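Side-chain contact in Wnt inhibitor of Dorsal protein (Drosophila melanogaster, PDB 4KRR), which probably acts as a secreted Wnt-family ligand of frizzled receptors, here represented by its N-terminal domain and linker: residues A[68-71]-A[72-76]. Residues are numbered along the deposited sequence; the frame is centred on the assembly and turned at random.
With NA (sodium ion), chain F.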
ATOM      1  N   HIS A  68      -3.345   4.001  -2.043  1.00 35.90           N
ATOM      2  CA  HIS A  68      -4.788   3.813  -1.934  1.00 31.77           C
ATOM      3  C   HIS A  68      -5.479   5.157  -1.733  1.00 41.98           C
ATOM      4  O   HIS A  68      -6.521   5.429  -2.330  1.00 48.27           O
ATOM      5  CB  HIS A  68      -5.115   2.872  -0.770  1.00 35.73           C
ATOM      6  CG  HIS A  68      -6.555   2.465  -0.699  1.00 44.27           C
ATOM      7  ND1 HIS A  68      -7.533   3.272  -0.159  1.00 43.22           N
ATOM      8  CD2 HIS A  68      -7.179   1.325  -1.082  1.00 45.21           C
ATOM      9  CE1 HIS A  68      -8.698   2.653  -0.221  1.00 45.34           C
ATOM     10  NE2 HIS A  68      -8.511   1.469  -0.775  1.00 44.56           N
ATOM     11  N   THR A  69      -4.886   5.998  -0.891  1.00 47.66           N
ATOM     12  CA  THR A  69      -5.427   7.324  -0.623  1.00 50.52           C
ATOM     13  C   THR A  69      -5.358   8.192  -1.875  1.00 56.69           C
ATOM     14  O   THR A  69      -6.324   8.872  -2.223  1.00 50.54           O
ATOM     15  CB  THR A  69      -4.669   8.021   0.527  1.00 57.38           C
ATOM     16  OG1 THR A  69      -4.792   7.242   1.723  1.00 59.59           O
ATOM     17  CG2 THR A  69      -5.231   9.413   0.777  1.00 57.28           C
ATOM     18  N   LEU A  70      -4.213   8.152  -2.551  1.00 50.90           N
ATOM     19  CA  LEU A  70      -3.993   8.948  -3.754  1.00 52.08           C
ATOM     20  C   LEU A  70      -4.906   8.512  -4.895  1.00 48.07           C
ATOM     21  O   LEU A  70      -5.467   9.346  -5.606  1.00 49.33           O
ATOM     22  CB  LEU A  70      -2.526   8.869  -4.190  1.00 47.88           C
ATOM     23  CG  LEU A  70      -2.163   9.605  -5.480  1.00 55.42           C
ATOM     24  CD1 LEU A  70      -2.495  11.086  -5.367  1.00 55.93           C
ATOM     25  CD2 LEU A  70      -0.691   9.405  -5.824  1.00 55.52           C
ATOM     26  N   THR A  71      -5.049   7.203  -5.067  1.00 41.33           N
ATOM     27  CA  THR A  71      -5.925   6.654  -6.095  1.00 43.24           C
ATOM     28  C   THR A  71      -7.376   7.065  -5.854  1.00 54.89           C
ATOM     29  O   THR A  71      -8.072   7.506  -6.774  1.00 44.81           O
ATOM     30  CB  THR A  71      -5.852   5.118  -6.127  1.00 46.72           C
ATOM     31  OG1 THR A  71      -4.493   4.705  -6.310  1.00 40.37           O
ATOM     32  CG2 THR A  71      -6.709   4.561  -7.255  1.00 48.35           C
ATOM     33  N   LYS A  72      -7.820   6.922  -4.610  1.00 50.89           N
ATOM     34  CA  LYS A  72      -9.203   7.213  -4.248  1.00 60.59           C
ATOM     35  C   LYS A  72      -9.519   8.699  -4.370  1.00 55.46           C
ATOM     36  O   LYS A  72     -10.544   9.078  -4.938  1.00 59.89           O
ATOM     37  CB  LYS A  72      -9.496   6.724  -2.826  1.00 58.03           C
ATOM     38  CG  LYS A  72     -10.955   6.827  -2.416  1.00 60.93           C
ATOM     39  CD  LYS A  72     -11.189   6.197  -1.052  1.00 66.42           C
ATOM     40  CE  LYS A  72     -12.665   6.203  -0.685  1.00 81.72           C
ATOM     41  NZ  LYS A  72     -12.915   5.582   0.645  1.00 83.06           N
ATOM     42  N   ASP A  73      -8.634   9.537  -3.841  1.00 57.24           N
ATOM     43  CA  ASP A  73      -8.838  10.983  -3.871  1.00 57.58           C
ATOM     44  C   ASP A  73      -8.822  11.543  -5.290  1.00 62.17           C
ATOM     45  O   ASP A  73      -9.538  12.500  -5.591  1.00 69.71           O
ATOM     46  CB  ASP A  73      -7.802  11.691  -3.000  1.00 60.33           C
ATOM     47  CG  ASP A  73      -8.057  11.495  -1.519  1.00 71.92           C
ATOM     48  OD1 ASP A  73      -8.720  10.500  -1.157  1.00 73.30           O
ATOM     49  OD2 ASP A  73      -7.597  12.335  -0.720  1.00 78.45           O
ATOM     50  N   CYS A  74      -8.009  10.949  -6.157  1.00 62.76           N
ATOM     51  CA  CYS A  74      -7.967  11.351  -7.560  1.00 60.06           C
ATOM     52  C   CYS A  74      -9.303  11.073  -8.233  1.00 65.41           C
ATOM     53  O   CYS A  74      -9.833  11.916  -8.957  1.00 66.75           O
ATOM     54  CB  CYS A  74      -6.850  10.620  -8.307  1.00 50.81           C
ATOM     55  SG  CYS A  74      -5.199  11.322  -8.070  1.00 63.07           S
ATOM     56  N   ALA A  75      -9.843   9.885  -7.983  1.00 62.80           N
ATOM     57  CA  ALA A  75     -11.126   9.492  -8.550  1.00 58.14           C
ATOM     58  C   ALA A  75     -12.255  10.362  -8.008  1.00 57.21           C
ATOM     59  O   ALA A  75     -13.217  10.656  -8.715  1.00 62.45           O
ATOM     60  CB  ALA A  75     -11.400   8.026  -8.269  1.00 50.50           C
ATOM     61  N   ASN A  76     -12.127  10.780  -6.751  1.00 60.96           N
ATOM     62  CA  ASN A  76     -13.120  11.649  -6.131  1.00 65.95           C
ATOM     63  C   ASN A  76     -13.004  13.093  -6.616  1.00 74.99           C
ATOM     64  O   ASN A  76     -13.817  13.943  -6.256  1.00 81.16           O
ATOM     65  CB  ASN A  76     -13.016  11.590  -4.605  1.00 68.76           C
ATOM     66  CG  ASN A  76     -13.330  10.212  -4.051  1.00 71.71           C
ATOM     67  OD1 ASN A  76     -14.116   9.460  -4.630  1.00 65.21           O
ATOM     68  ND2 ASN A  76     -12.715   9.875  -2.924  1.00 74.22           N
TER
HETATM   69 NA    NA F 305      -9.052  14.453  -8.551  1.00 80.13          NA
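Thr69 O accepts the backbone N-H of Asp73 at 2.9 Å, one of four successive i to i+4 bonds (His68 to Lys72, Leu70 to Cys74 and Thr71 to Ala75 are the others) with N-H...O angles of 151° to 163°, the pattern of an alpha-helix, in the last turns of helix 53-75. On one side of the helix Thr69 and Asp73 lie side by side, pointing the same way: Thr69 CG2, anti to the backbone N, is 4.0 Å from Asp73 OD2, and the methyl lies against the carboxylate, almost equally close to both oxygens. Asp73 CG sits beside its own backbone N (chi1 -73°), which brings OD1 to 3.1 Å from Thr69 O, an approach of two acceptors and no bond. The charge is instead met by Lys14, which forms a salt bridge with OD2; an alanine in place of Asp73 would probably leave that lysine without its mate and the Thr69 methyl without its flat neighbour. One position on, Leu70 CD1 packs against Cys74 SG at 3.8 Å, the sulfur being fixed by its disulfide to Cys82. Cys74 O binds the sodium ion at 2.7 Å, with Ile79 O as another ligand and Cys82 completing the site; disulfide and metal tie this end of the helix, part of the Wnt N-terminal domain, to the following loop. Lys72, exposed and fully extended, passes CD at 4.4 Å from His68 CE1, obliquely to the ring, whose NE2 is hydrogen-bonded to Lys156 O. Helix 8-26 packs on Thr69 and Asp73, helix 97-107 on Leu70 and Thr71, and strand 149-155 on His68 and Thr71.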